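Long-range contacts in putative ABC transporter amino acid-binding protein (Sinorhizobium meliloti, PDB 2Q88), which binds the compatible solute ectoine, held here in its pocket, and probably delivers it to an ABC transporter for osmoprotection: residues S35-D40 against Y238-K243; D74-G79 against G204-K209; L80-E85 against K252-K257; Y92-L97 against S247-K252; D99-A104 against E196-Y201. All coordinates share one frame; numbering follows the deposited sequence.

Two of the five contacts in this two-lobed periplasmic-type binding protein, contacts 2 and 3, touch the bound ectoine, through A78, G79, L80 and F81, and their centres lie about 14 Å apart. Contacts 3 and 4 are the nearest neighbours, centres about 9 Å apart; they share K252 and helix 250-254, and Y92 reaches L80. Contact 4 joins contact 2 through S93 and A205, and contact 1 through L97, which packs on A37 and F240. Contact 5 lies about 22 Å from contact 2 between centres, across the chain's middle, yet meets contact 3 where F81 packs on Y201.

Contact 1 of 5, residues S35-D40 against Y238-K243; sequences SGAAPD and YGFSAK
Y238 reaches across to the start of helix 37-48 and lays its ring against the backbone there. Its CB stands 4.1 Å from A37 CB, and CG is turned anti to its own carbonyl carbon (chi1 -73°). Along one side of the ring, CD2 packs on A37 CB at 3.6 Å, and CE2 passes on toward the carboxylate of D40. CE1, on the other side, runs over G36 CA. The same ring face carries A37 N over its centre and G36 C, 3.5 Å above the plane, nearer the rim. At the tip, Y238 OH donates a hydrogen bond to D40 OD2 at 2.7 Å. A bent bond from G36 N reaches Y238 OH at 3.2 Å. The oxygen of D40 lies at the edge of the ring, in its plane, whereas the hydroxyl meets the carboxylate from above, 54° out of the carboxylate plane. Two bonds thus grip the hydroxyl, and S35 CB lies beside it. A phenylalanine in place of Y238 would probably leave both D40 OD2 and G36 N without this partner. F240 adds a second aromatic contact, its CE1 obliquely against A37 CB at 3.6 Å; its ring also meets F25 of the ligand pocket edge-to-face. G36 occupies the N-cap position, with phi at 91°, where a side chain would jam against the preceding carbonyl oxygen. Y238 and F240 together pack on the N-terminal turn that follows this cap, joining the C-terminal part of the chain to an early helix of the family 3 solute-binding fold.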
# COMPACT_ATOMS: atom_id res chain seq x y z
N SER A 35 4.05 8.38 -10.23
CA SER A 35 3.20 9.24 -9.44
C SER A 35 2.33 8.36 -8.54
O SER A 35 2.73 7.24 -8.19
CB SER A 35 2.33 10.11 -10.34
OG SER A 35 1.51 9.31 -11.17
N GLY A 36 1.15 8.85 -8.18
CA GLY A 36 0.38 8.26 -7.10
C GLY A 36 0.77 8.96 -5.81
O GLY A 36 1.78 9.67 -5.77
N ALA A 37 -0.04 8.79 -4.78
CA ALA A 37 0.09 9.54 -3.54
C ALA A 37 1.38 9.26 -2.77
O ALA A 37 1.99 10.17 -2.23
CB ALA A 37 -1.12 9.31 -2.65
N ALA A 38 1.79 8.00 -2.74
CA ALA A 38 2.96 7.63 -1.95
C ALA A 38 4.27 8.16 -2.58
O ALA A 38 5.05 8.81 -1.87
CB ALA A 38 3.00 6.13 -1.69
N PRO A 39 4.51 7.91 -3.87
CA PRO A 39 5.66 8.51 -4.56
C PRO A 39 5.63 10.04 -4.64
O PRO A 39 6.68 10.67 -4.64
CB PRO A 39 5.60 7.90 -5.96
CG PRO A 39 4.82 6.63 -5.76
CD PRO A 39 3.75 7.04 -4.79
N ASP A 40 4.44 10.65 -4.71
CA ASP A 40 4.36 12.12 -4.76
C ASP A 40 4.82 12.74 -3.44
O ASP A 40 5.57 13.72 -3.44
CB ASP A 40 2.95 12.61 -5.11
CG ASP A 40 2.67 12.64 -6.62
OD1 ASP A 40 3.47 12.15 -7.45
OD2 ASP A 40 1.62 13.14 -7.08
N TYR A 238 -5.95 12.48 -4.47
CA TYR A 238 -5.98 11.04 -4.75
C TYR A 238 -7.08 10.30 -3.99
O TYR A 238 -7.32 9.11 -4.23
CB TYR A 238 -4.62 10.42 -4.40
CG TYR A 238 -3.51 10.75 -5.37
CD1 TYR A 238 -3.46 10.17 -6.63
CD2 TYR A 238 -2.50 11.64 -5.01
CE1 TYR A 238 -2.44 10.46 -7.52
CE2 TYR A 238 -1.45 11.93 -5.90
CZ TYR A 238 -1.44 11.34 -7.15
OH TYR A 238 -0.43 11.60 -8.06
N GLY A 239 -7.73 10.99 -3.05
CA GLY A 239 -8.88 10.42 -2.33
C GLY A 239 -8.61 10.10 -0.88
O GLY A 239 -9.51 9.66 -0.15
N PHE A 240 -7.38 10.35 -0.44
CA PHE A 240 -6.98 10.06 0.94
C PHE A 240 -7.42 11.14 1.92
O PHE A 240 -7.69 12.28 1.54
CB PHE A 240 -5.47 9.84 1.00
CG PHE A 240 -5.02 8.61 0.29
CD1 PHE A 240 -4.58 8.68 -1.03
CD2 PHE A 240 -5.05 7.37 0.93
CE1 PHE A 240 -4.16 7.53 -1.70
CE2 PHE A 240 -4.65 6.22 0.27
CZ PHE A 240 -4.20 6.30 -1.04
N SER A 241 -7.52 10.78 3.19
CA SER A 241 -7.87 11.75 4.24
C SER A 241 -6.62 12.12 5.03
O SER A 241 -5.98 11.26 5.62
CB SER A 241 -8.95 11.19 5.16
OG SER A 241 -9.09 11.99 6.33
N ALA A 242 -6.27 13.40 5.03
CA ALA A 242 -5.13 13.86 5.83
C ALA A 242 -5.46 13.79 7.32
O ALA A 242 -4.59 13.51 8.14
CB ALA A 242 -4.73 15.26 5.43
N LYS A 243 -6.72 14.06 7.65
CA LYS A 243 -7.22 13.96 9.02
C LYS A 243 -6.95 12.57 9.62
O LYS A 243 -6.42 12.46 10.73
CB LYS A 243 -8.71 14.29 9.03
CG LYS A 243 -9.33 14.61 10.39
CD LYS A 243 -10.87 14.63 10.25
CE LYS A 243 -11.60 14.78 11.58
NZ LYS A 243 -11.97 16.20 11.90

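Contact 2 of 5, residues D74-G79 against G204-K209; sequences DAITAG and GAAFRK. With 4CS ((4S)-2-methyl-1,4,5,6-tetrahydropyrimidine-4-carboxylic acid), chain F.
I76 and A206 face each other as a single antiparallel hydrogen-bonded pair. I76 N donates to A206 O at 2.9 Å and A206 N returns a bond to I76 O at 3.1 Å, this one in the carbonyl plane and on a lone pair. I76 CB comes to 4.0 Å from A206 CB, and CD1 also nears that methyl. With CG1 anti to the carbonyl carbon and CD1 carried outward by a near-trans second torsion (chi2 162°), the isoleucine covers the alanine and continues onto M64, I65 and L68 of helix 64-69. A75, T77, A205 and F207 make a second set of contacts. The phenylalanine has CG anti to its carbonyl carbon (chi1 -56°), and CE2 comes obliquely to A75 CB at 3.8 Å, while CD2 nears D74 O; its ring also meets F218 edge-to-face. T77 CG2 touches A205 CB more loosely, at 4.2 Å. Strand 75-76 is an outer strand of the parallel sheet with 14-19 and 53-58, so the bridge adds 206-207 at that edge, and 206-207 also pairs antiparallel with 91-92. The threonine side chain also touches I17 and I19 of strand 14-19. A water links D74 and R208, donating to D74 O and accepting from R208 N at 2.8 Å, while the carboxylate of D74 is held by R16 N and K5. A second water accepts from A78 N and lies near G204 O. Beyond it G79 O stands 2.8 Å from the ring nitrogen N of the bound ectoine, and a side chain at G79 would clash with the ligand's methyl carbon CAA.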
# COMPACT_ATOMS: atom_id res chain seq x y z
N ASP A 74 16.13 2.16 -1.14
CA ASP A 74 16.38 3.09 -0.03
C ASP A 74 15.15 3.27 0.85
O ASP A 74 15.26 3.50 2.05
CB ASP A 74 16.86 4.42 -0.58
CG ASP A 74 18.13 4.28 -1.42
OD1 ASP A 74 19.07 3.62 -0.92
OD2 ASP A 74 18.27 4.75 -2.57
N ALA A 75 13.97 3.18 0.24
CA ALA A 75 12.71 3.31 0.95
C ALA A 75 11.64 2.50 0.24
O ALA A 75 11.73 2.29 -0.96
CB ALA A 75 12.29 4.78 1.01
N ILE A 76 10.64 2.03 0.99
CA ILE A 76 9.43 1.47 0.37
C ILE A 76 8.37 2.56 0.43
O ILE A 76 8.03 3.01 1.51
CB ILE A 76 8.95 0.21 1.14
CG1 ILE A 76 9.99 -0.90 1.07
CG2 ILE A 76 7.63 -0.29 0.58
CD1 ILE A 76 9.78 -1.99 2.15
N THR A 77 7.87 3.01 -0.72
CA THR A 77 6.87 4.07 -0.72
C THR A 77 5.73 3.60 -1.60
O THR A 77 5.60 4.01 -2.75
CB THR A 77 7.47 5.38 -1.27
OG1 THR A 77 7.98 5.14 -2.58
CG2 THR A 77 8.72 5.79 -0.48
N ALA A 78 4.89 2.74 -1.04
CA ALA A 78 4.01 1.91 -1.85
C ALA A 78 2.63 1.68 -1.25
O ALA A 78 1.84 0.93 -1.80
CB ALA A 78 4.69 0.57 -2.14
N GLY A 79 2.34 2.34 -0.12
CA GLY A 79 1.13 2.02 0.63
C GLY A 79 1.32 0.72 1.38
O GLY A 79 0.37 -0.06 1.54
N GLY A 204 3.31 4.15 5.87
CA GLY A 204 4.29 5.21 5.98
C GLY A 204 5.39 4.78 5.03
O GLY A 204 5.34 3.66 4.52
N ALA A 205 6.38 5.63 4.80
CA ALA A 205 7.57 5.19 4.09
C ALA A 205 8.36 4.25 5.02
O ALA A 205 8.47 4.53 6.21
CB ALA A 205 8.41 6.38 3.66
N ALA A 206 8.89 3.16 4.48
CA ALA A 206 9.70 2.24 5.29
C ALA A 206 11.17 2.32 4.90
O ALA A 206 11.50 2.27 3.71
CB ALA A 206 9.21 0.82 5.13
N PHE A 207 12.04 2.40 5.90
CA PHE A 207 13.48 2.47 5.70
C PHE A 207 14.15 1.29 6.38
O PHE A 207 13.58 0.69 7.27
CB PHE A 207 14.04 3.78 6.26
CG PHE A 207 13.37 5.00 5.70
CD1 PHE A 207 12.22 5.52 6.30
CD2 PHE A 207 13.89 5.63 4.57
CE1 PHE A 207 11.59 6.65 5.77
CE2 PHE A 207 13.27 6.76 4.05
CZ PHE A 207 12.11 7.27 4.65
N ARG A 208 15.36 0.97 5.93
CA ARG A 208 16.17 -0.05 6.56
C ARG A 208 16.40 0.35 8.02
O ARG A 208 16.64 1.53 8.31
CB ARG A 208 17.50 -0.16 5.82
CG ARG A 208 17.93 -1.55 5.43
CD ARG A 208 19.37 -1.63 4.89
NE ARG A 208 20.34 -1.23 5.91
CZ ARG A 208 21.17 -0.18 5.83
NH1 ARG A 208 21.18 0.60 4.75
NH2 ARG A 208 21.99 0.08 6.84
N LYS A 209 16.31 -0.61 8.94
CA LYS A 209 16.48 -0.36 10.39
C LYS A 209 17.74 0.46 10.73
O LYS A 209 17.70 1.34 11.61
CB LYS A 209 16.50 -1.68 11.16
CG LYS A 209 15.13 -2.28 11.42
CD LYS A 209 14.38 -1.49 12.48
CE LYS A 209 13.19 -2.29 13.00
NZ LYS A 209 12.21 -1.40 13.68
O 4CS F . -0.06 -5.17 2.12
C 4CS F . -0.29 -3.98 1.91
OXT 4CS F . 0.35 -3.11 2.51
CA 4CS F . -1.39 -3.58 0.93
CB 4CS F . -1.45 -4.46 -0.30
CAD 4CS F . -2.61 -4.02 -1.20
NAG 4CS F . -2.46 -2.58 -1.52
CAI 4CS F . -1.80 -1.70 -0.65
CAA 4CS F . -1.65 -0.21 -1.01
N 4CS F . -1.25 -2.17 0.55
O HOH W 1 16.57 2.52 3.92
O HOH W 2 4.80 2.41 1.85

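Contact 3 of 5, residues L80-E85 against K252-K257; sequences LFMKPE and KLCAAK. With 4CS ((4S)-2-methyl-1,4,5,6-tetrahydropyrimidine-4-carboxylic acid), chain F.
F81 N gives a hydrogen bond to the carboxylate oxygen OXT of ectoine at 2.9 Å (161° at the hydrogen), the one direct bond to the ligand from this pair of segments. The F81 ring comes to the ligand obliquely, CE2 lying 3.4 Å from its ring nitrogen N. One residue on, M82 turns to the C-terminal segment. Its chain is extended beyond CG (chi2 -165°), and SD lies 3.9 Å from L253 CD1 and 4.0 Å from C254 SG, the two side chains of M82 and L253 crossing obliquely. CB of M82 also meets CB of L253. A disulfide from C254 to C87 joins the end of helix 250-254, three residues before the C-terminus, covalently to helix 84-87, which carries R86, whose NH2 also hydrogen-bonds ectoine. The disulfide and the apolar packing tie the C-terminal tail of the solute-binding fold to the segment that lines its pocket. On the outer, exposed side P84 packs its ring against the backbone of the tail: CG is 3.6 Å from A255 O and 3.7 Å from C254 O. L253 extends the apolar patch onto P95, T248 and C202.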
# COMPACT_ATOMS: atom_id res chain seq x y z
N LEU A 80 2.55 0.46 1.82
CA LEU A 80 2.86 -0.74 2.61
C LEU A 80 2.41 -0.53 4.06
O LEU A 80 3.14 0.05 4.88
CB LEU A 80 4.35 -1.11 2.51
CG LEU A 80 4.74 -2.49 3.09
CD1 LEU A 80 4.33 -3.64 2.16
CD2 LEU A 80 6.22 -2.53 3.39
N PHE A 81 1.20 -0.99 4.35
CA PHE A 81 0.53 -0.68 5.60
C PHE A 81 1.31 -1.15 6.83
O PHE A 81 1.91 -2.24 6.80
CB PHE A 81 -0.87 -1.31 5.63
CG PHE A 81 -1.81 -0.80 4.57
CD1 PHE A 81 -1.98 0.57 4.34
CD2 PHE A 81 -2.62 -1.70 3.85
CE1 PHE A 81 -2.89 1.04 3.37
CE2 PHE A 81 -3.53 -1.23 2.88
CZ PHE A 81 -3.65 0.13 2.65
N MET A 82 1.29 -0.34 7.89
CA MET A 82 1.99 -0.67 9.13
C MET A 82 1.29 -1.77 9.89
O MET A 82 0.07 -1.74 10.05
CB MET A 82 2.08 0.55 10.04
CG MET A 82 2.81 1.74 9.43
SD MET A 82 3.23 2.93 10.73
CE MET A 82 3.41 4.40 9.74
N LYS A 83 2.08 -2.72 10.36
CA LYS A 83 1.62 -3.84 11.18
C LYS A 83 2.77 -4.23 12.10
O LYS A 83 3.93 -4.11 11.71
CB LYS A 83 1.29 -5.05 10.31
CG LYS A 83 0.15 -4.87 9.35
CD LYS A 83 0.28 -5.87 8.21
CE LYS A 83 -0.09 -7.26 8.65
NZ LYS A 83 -0.07 -8.19 7.48
N PRO A 84 2.45 -4.72 13.29
CA PRO A 84 3.48 -5.14 14.25
C PRO A 84 4.64 -5.90 13.59
O PRO A 84 5.79 -5.49 13.72
CB PRO A 84 2.69 -6.02 15.21
CG PRO A 84 1.34 -5.36 15.26
CD PRO A 84 1.09 -4.90 13.83
N GLU A 85 4.33 -6.97 12.84
CA GLU A 85 5.34 -7.78 12.13
C GLU A 85 6.23 -7.00 11.17
O GLU A 85 7.43 -7.25 11.09
CB GLU A 85 4.69 -8.92 11.35
CG GLU A 85 3.31 -8.60 10.81
CD GLU A 85 2.23 -8.91 11.83
OE1 GLU A 85 1.66 -7.97 12.41
OE2 GLU A 85 1.98 -10.12 12.07
N LYS A 252 1.18 3.78 17.73
CA LYS A 252 -0.20 3.24 17.84
C LYS A 252 -0.54 2.18 16.78
O LYS A 252 -1.20 1.18 17.09
CB LYS A 252 -1.23 4.36 17.78
CG LYS A 252 -1.35 5.20 19.04
CD LYS A 252 -1.94 6.57 18.68
CE LYS A 252 -2.66 7.21 19.86
NZ LYS A 252 -3.32 8.48 19.41
N LEU A 253 -0.13 2.42 15.54
CA LEU A 253 -0.40 1.48 14.45
C LEU A 253 0.47 0.24 14.55
O LEU A 253 0.10 -0.82 14.06
CB LEU A 253 -0.17 2.16 13.09
CG LEU A 253 -0.98 3.41 12.75
CD1 LEU A 253 -0.34 4.11 11.57
CD2 LEU A 253 -2.42 3.08 12.46
N CYS A 254 1.63 0.38 15.19
CA CYS A 254 2.59 -0.71 15.34
C CYS A 254 2.43 -1.50 16.64
O CYS A 254 3.08 -2.54 16.82
CB CYS A 254 4.02 -0.16 15.24
SG CYS A 254 4.46 0.43 13.58
N ALA A 255 1.58 -1.01 17.54
CA ALA A 255 1.41 -1.62 18.86
C ALA A 255 0.78 -3.01 18.80
O ALA A 255 -0.00 -3.31 17.89
CB ALA A 255 0.60 -0.71 19.77
N ALA A 256 1.13 -3.86 19.77
CA ALA A 256 0.46 -5.14 19.95
C ALA A 256 -0.99 -4.87 20.36
O ALA A 256 -1.28 -4.67 21.54
CB ALA A 256 1.18 -5.98 21.00
N LYS A 257 -1.87 -4.83 19.36
CA LYS A 257 -3.27 -4.46 19.55
C LYS A 257 -4.16 -5.11 18.50
O LYS A 257 -4.29 -4.62 17.38
CB LYS A 257 -3.45 -2.93 19.51
CG LYS A 257 -3.30 -2.25 20.86
CD LYS A 257 -4.45 -1.30 21.12
CE LYS A 257 -4.84 -1.33 22.60
NZ LYS A 257 -6.06 -0.52 22.90
OXT LYS A 257 -4.77 -6.14 18.76
O 4CS F . -0.06 -5.17 2.12
C 4CS F . -0.29 -3.98 1.91
OXT 4CS F . 0.35 -3.11 2.51
CA 4CS F . -1.39 -3.58 0.93
CB 4CS F . -1.45 -4.46 -0.30
CAD 4CS F . -2.61 -4.02 -1.20
NAG 4CS F . -2.46 -2.58 -1.52
CAI 4CS F . -1.80 -1.70 -0.65
CAA 4CS F . -1.65 -0.21 -1.01
N 4CS F . -1.25 -2.17 0.55

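Contact 4 of 5, residues Y92-L97 against S247-K252; sequences YSQPIL and STTREK. With CD (cadmium ion), chain B.
Q94 OE1 accepts a hydrogen bond from R250 N at 2.9 Å, the donor standing above the amide's carbonyl plane, 36° out of it. CG of Q94 is anti to its carbonyl carbon and the chain then bends (chi2 -60°). Its NE2 lies over one face of the R250 guanidinium, offset toward the rim, with the planes 59° apart; NE2 and NH1, two donors 3.4 Å apart, do not bond. NH1 of R250 instead donates to Y92 O at 3.0 Å, tilted from the carbonyl plane, and has a long, weak ion pair with D219; R215 NH1 is a second donor to Y92 O. A leucine for R250 would probably leave Y92 O with one donor fewer and Q94 NE2 without the flat group beneath it. S93 OG donates to Q94 O at 2.8 Å, while S93 O is buried without a partner. T249 caps the helix through a weak bond from K252 N to OG1. P95 CG packs on T248 CG2 at 3.7 Å. Both carboxylate oxygens of E251 bind a cadmium ion. The loop from Y92 runs between helix 212-228, which meets S93, Q94 and I96, and helix 250-254, joining strand 91-92 to strand 98-106.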
# COMPACT_ATOMS: atom_id res chain seq x y z
N TYR A 92 9.78 2.64 10.02
CA TYR A 92 8.69 3.38 9.39
C TYR A 92 8.72 4.85 9.76
O TYR A 92 9.09 5.22 10.87
CB TYR A 92 7.35 2.82 9.86
CG TYR A 92 6.74 1.73 8.99
CD1 TYR A 92 6.29 2.01 7.70
CD2 TYR A 92 6.56 0.45 9.49
CE1 TYR A 92 5.70 1.01 6.91
CE2 TYR A 92 5.99 -0.56 8.72
CZ TYR A 92 5.57 -0.27 7.44
OH TYR A 92 5.00 -1.27 6.68
N SER A 93 8.31 5.69 8.81
CA SER A 93 7.98 7.06 9.10
C SER A 93 6.66 7.10 9.86
O SER A 93 6.05 6.07 10.11
CB SER A 93 7.78 7.83 7.80
OG SER A 93 6.57 7.43 7.18
N GLN A 94 6.22 8.30 10.21
CA GLN A 94 4.87 8.52 10.75
C GLN A 94 3.83 8.25 9.64
O GLN A 94 4.21 8.14 8.48
CB GLN A 94 4.79 9.95 11.31
CG GLN A 94 5.59 10.13 12.63
CD GLN A 94 5.13 9.22 13.76
OE1 GLN A 94 3.93 8.94 13.91
NE2 GLN A 94 6.07 8.76 14.57
N PRO A 95 2.54 8.10 9.99
CA PRO A 95 1.53 7.69 9.02
C PRO A 95 1.31 8.68 7.89
O PRO A 95 1.44 9.89 8.08
CB PRO A 95 0.25 7.57 9.86
CG PRO A 95 0.67 7.57 11.27
CD PRO A 95 1.97 8.31 11.33
N ILE A 96 0.99 8.14 6.71
CA ILE A 96 0.78 8.96 5.52
C ILE A 96 -0.55 8.64 4.84
O ILE A 96 -1.43 9.51 4.78
CB ILE A 96 1.96 8.79 4.52
CG1 ILE A 96 3.28 9.25 5.16
CG2 ILE A 96 1.68 9.59 3.23
CD1 ILE A 96 4.55 8.97 4.36
N LEU A 97 -0.67 7.42 4.31
CA LEU A 97 -1.86 7.00 3.54
C LEU A 97 -2.69 5.96 4.28
O LEU A 97 -2.23 4.85 4.54
CB LEU A 97 -1.46 6.44 2.18
CG LEU A 97 -0.56 7.29 1.27
CD1 LEU A 97 -0.44 6.61 -0.08
CD2 LEU A 97 -1.15 8.69 1.08
N SER A 247 -4.53 11.82 12.70
CA SER A 247 -5.20 11.38 13.94
C SER A 247 -4.47 10.23 14.64
O SER A 247 -4.88 9.80 15.73
CB SER A 247 -6.64 10.95 13.65
OG SER A 247 -7.44 12.05 13.27
N THR A 248 -3.39 9.73 14.04
CA THR A 248 -2.72 8.56 14.59
C THR A 248 -1.18 8.66 14.55
O THR A 248 -0.64 9.68 14.12
CB THR A 248 -3.28 7.24 13.94
OG1 THR A 248 -2.74 6.09 14.61
CG2 THR A 248 -2.84 7.08 12.47
N THR A 249 -0.48 7.64 15.03
CA THR A 249 0.98 7.67 15.08
C THR A 249 1.55 6.31 14.72
O THR A 249 0.84 5.31 14.77
CB THR A 249 1.52 8.07 16.47
OG1 THR A 249 1.11 7.09 17.44
CG2 THR A 249 0.92 9.38 16.97
N ARG A 250 2.84 6.29 14.41
CA ARG A 250 3.54 5.04 14.12
C ARG A 250 3.44 4.07 15.29
O ARG A 250 3.14 2.90 15.09
CB ARG A 250 5.00 5.31 13.75
CG ARG A 250 5.79 4.06 13.34
CD ARG A 250 7.31 4.24 13.32
NE ARG A 250 7.83 4.93 14.52
CZ ARG A 250 8.39 6.15 14.50
NH1 ARG A 250 8.52 6.81 13.35
NH2 ARG A 250 8.82 6.69 15.63
N GLU A 251 3.65 4.55 16.52
CA GLU A 251 3.63 3.63 17.66
C GLU A 251 2.25 3.01 17.92
O GLU A 251 2.17 1.83 18.25
CB GLU A 251 4.20 4.27 18.92
CG GLU A 251 4.76 3.22 19.89
CD GLU A 251 4.93 3.74 21.30
OE1 GLU A 251 5.64 3.08 22.10
OE2 GLU A 251 4.34 4.79 21.63
N LYS A 252 1.18 3.78 17.73
CA LYS A 252 -0.20 3.24 17.84
C LYS A 252 -0.54 2.18 16.78
O LYS A 252 -1.20 1.18 17.09
CB LYS A 252 -1.23 4.36 17.78
CG LYS A 252 -1.35 5.20 19.04
CD LYS A 252 -1.94 6.57 18.68
CE LYS A 252 -2.66 7.21 19.86
NZ LYS A 252 -3.32 8.48 19.41
CD CD B . 6.21 5.58 23.20
O HOH W 3 6.66 7.47 21.64
O HOH W 4 4.57 5.57 24.76
O HOH W 5 7.40 5.03 22.39

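Contact 5 of 5, residues D99-A104 against E196-Y201; sequences DAEAFA and EGAPVY
D99 and Y201 form an antiparallel hydrogen-bonded pair, D99 N giving to Y201 O at 2.8 Å, nearly along the C=O axis, and Y201 N to D99 O at 3.0 Å. This is the close-fitting end of the contact. On the buried side E101 turns its carboxylate to the tyrosine ring: CG is anti to the carbonyl carbon, the chain bends at the next torsion (chi2 -81°), and OE2 comes to 3.4 Å from Y201 CE2. The approach is oblique to the ring, with carboxylate and ring planes 79° apart. The strongest polar partner of that oxygen is T134 OG1, so the ligand-pocket helix 134-141 holds the carboxylate in place. Its other oxygen, OE1, lies near E135 OE2, a like charge, which may raise the tendency of one of the two to hold a proton. The strand pairing places residues 201-202 alongside strand 98-106 in the mixed sheet of the second lobe of the solute-binding fold, and the Y201 ring meets that of F81, its plane turned by about 10°. D99 sends its own carboxylate to L175 N. Toward solvent the fit is looser. V200 touches mainly with its methyls, CG1 at 3.5 Å from D99 O and CG2 at 4.1 Å from A100 CB. Farther along the strand the two backbones diverge, E101 CB lying 4.3 Å from A198 CB, and a water bridges them, accepting from E101 N at 2.8 Å and donating to P199 O.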
# COMPACT_ATOMS: atom_id res chain seq x y z
N ASP A 99 -6.35 3.72 4.62
CA ASP A 99 -7.48 3.17 3.87
C ASP A 99 -8.05 1.91 4.49
O ASP A 99 -7.37 1.19 5.22
CB ASP A 99 -7.09 2.88 2.41
CG ASP A 99 -8.27 3.08 1.44
OD1 ASP A 99 -9.32 3.62 1.85
OD2 ASP A 99 -8.24 2.73 0.25
N ALA A 100 -9.32 1.67 4.18
CA ALA A 100 -10.01 0.45 4.54
C ALA A 100 -9.84 -0.56 3.40
O ALA A 100 -9.32 -0.21 2.34
CB ALA A 100 -11.47 0.75 4.77
N GLU A 101 -10.27 -1.80 3.62
CA GLU A 101 -10.17 -2.86 2.62
C GLU A 101 -11.51 -3.02 1.91
O GLU A 101 -12.57 -2.79 2.51
CB GLU A 101 -9.76 -4.20 3.26
CG GLU A 101 -8.48 -4.17 4.08
CD GLU A 101 -7.23 -4.26 3.21
OE1 GLU A 101 -7.29 -3.83 2.04
OE2 GLU A 101 -6.20 -4.78 3.69
N ALA A 102 -11.46 -3.43 0.65
CA ALA A 102 -12.66 -3.63 -0.16
C ALA A 102 -12.64 -4.98 -0.89
O ALA A 102 -11.60 -5.62 -0.98
CB ALA A 102 -12.86 -2.48 -1.14
N PHE A 103 -13.81 -5.39 -1.40
CA PHE A 103 -13.95 -6.54 -2.29
C PHE A 103 -14.51 -6.08 -3.63
O PHE A 103 -15.43 -5.25 -3.66
CB PHE A 103 -15.00 -7.52 -1.76
CG PHE A 103 -14.57 -8.32 -0.57
CD1 PHE A 103 -13.24 -8.46 -0.21
CD2 PHE A 103 -15.54 -9.01 0.17
CE1 PHE A 103 -12.88 -9.26 0.91
CE2 PHE A 103 -15.19 -9.79 1.26
CZ PHE A 103 -13.86 -9.91 1.63
N ALA A 104 -13.98 -6.66 -4.70
CA ALA A 104 -14.61 -6.63 -6.02
C ALA A 104 -15.26 -8.00 -6.19
O ALA A 104 -14.60 -9.03 -6.02
CB ALA A 104 -13.57 -6.38 -7.10
N GLU A 196 -16.44 -6.06 5.97
CA GLU A 196 -16.88 -6.12 7.35
C GLU A 196 -15.89 -6.90 8.20
O GLU A 196 -15.47 -7.98 7.82
CB GLU A 196 -18.28 -6.73 7.42
CG GLU A 196 -19.37 -5.82 6.87
CD GLU A 196 -19.56 -4.55 7.70
OE1 GLU A 196 -19.18 -4.51 8.90
OE2 GLU A 196 -20.11 -3.56 7.16
N GLY A 197 -15.51 -6.33 9.34
CA GLY A 197 -14.60 -6.97 10.29
C GLY A 197 -13.12 -6.73 10.02
O GLY A 197 -12.27 -7.10 10.82
N ALA A 198 -12.81 -6.11 8.88
CA ALA A 198 -11.43 -5.86 8.49
C ALA A 198 -10.93 -4.58 9.16
O ALA A 198 -11.71 -3.65 9.36
CB ALA A 198 -11.33 -5.75 6.98
N PRO A 199 -9.64 -4.53 9.51
CA PRO A 199 -9.05 -3.32 10.10
C PRO A 199 -8.92 -2.20 9.07
O PRO A 199 -8.91 -2.46 7.87
CB PRO A 199 -7.64 -3.77 10.52
CG PRO A 199 -7.67 -5.25 10.49
CD PRO A 199 -8.65 -5.62 9.40
N VAL A 200 -8.86 -0.96 9.54
CA VAL A 200 -8.42 0.14 8.69
C VAL A 200 -6.93 0.23 8.94
O VAL A 200 -6.47 0.04 10.08
CB VAL A 200 -9.16 1.45 9.02
CG1 VAL A 200 -8.64 2.61 8.15
CG2 VAL A 200 -10.66 1.27 8.80
N TYR A 201 -6.17 0.46 7.88
CA TYR A 201 -4.72 0.50 7.93
C TYR A 201 -4.24 1.88 7.52
O TYR A 201 -4.95 2.60 6.83
CB TYR A 201 -4.14 -0.51 6.93
CG TYR A 201 -4.27 -1.97 7.30
CD1 TYR A 201 -3.52 -2.52 8.33
CD2 TYR A 201 -5.14 -2.80 6.60
CE1 TYR A 201 -3.64 -3.86 8.67
CE2 TYR A 201 -5.27 -4.15 6.92
CZ TYR A 201 -4.51 -4.67 7.96
OH TYR A 201 -4.62 -5.99 8.30
O HOH W 6 -11.25 -2.18 6.18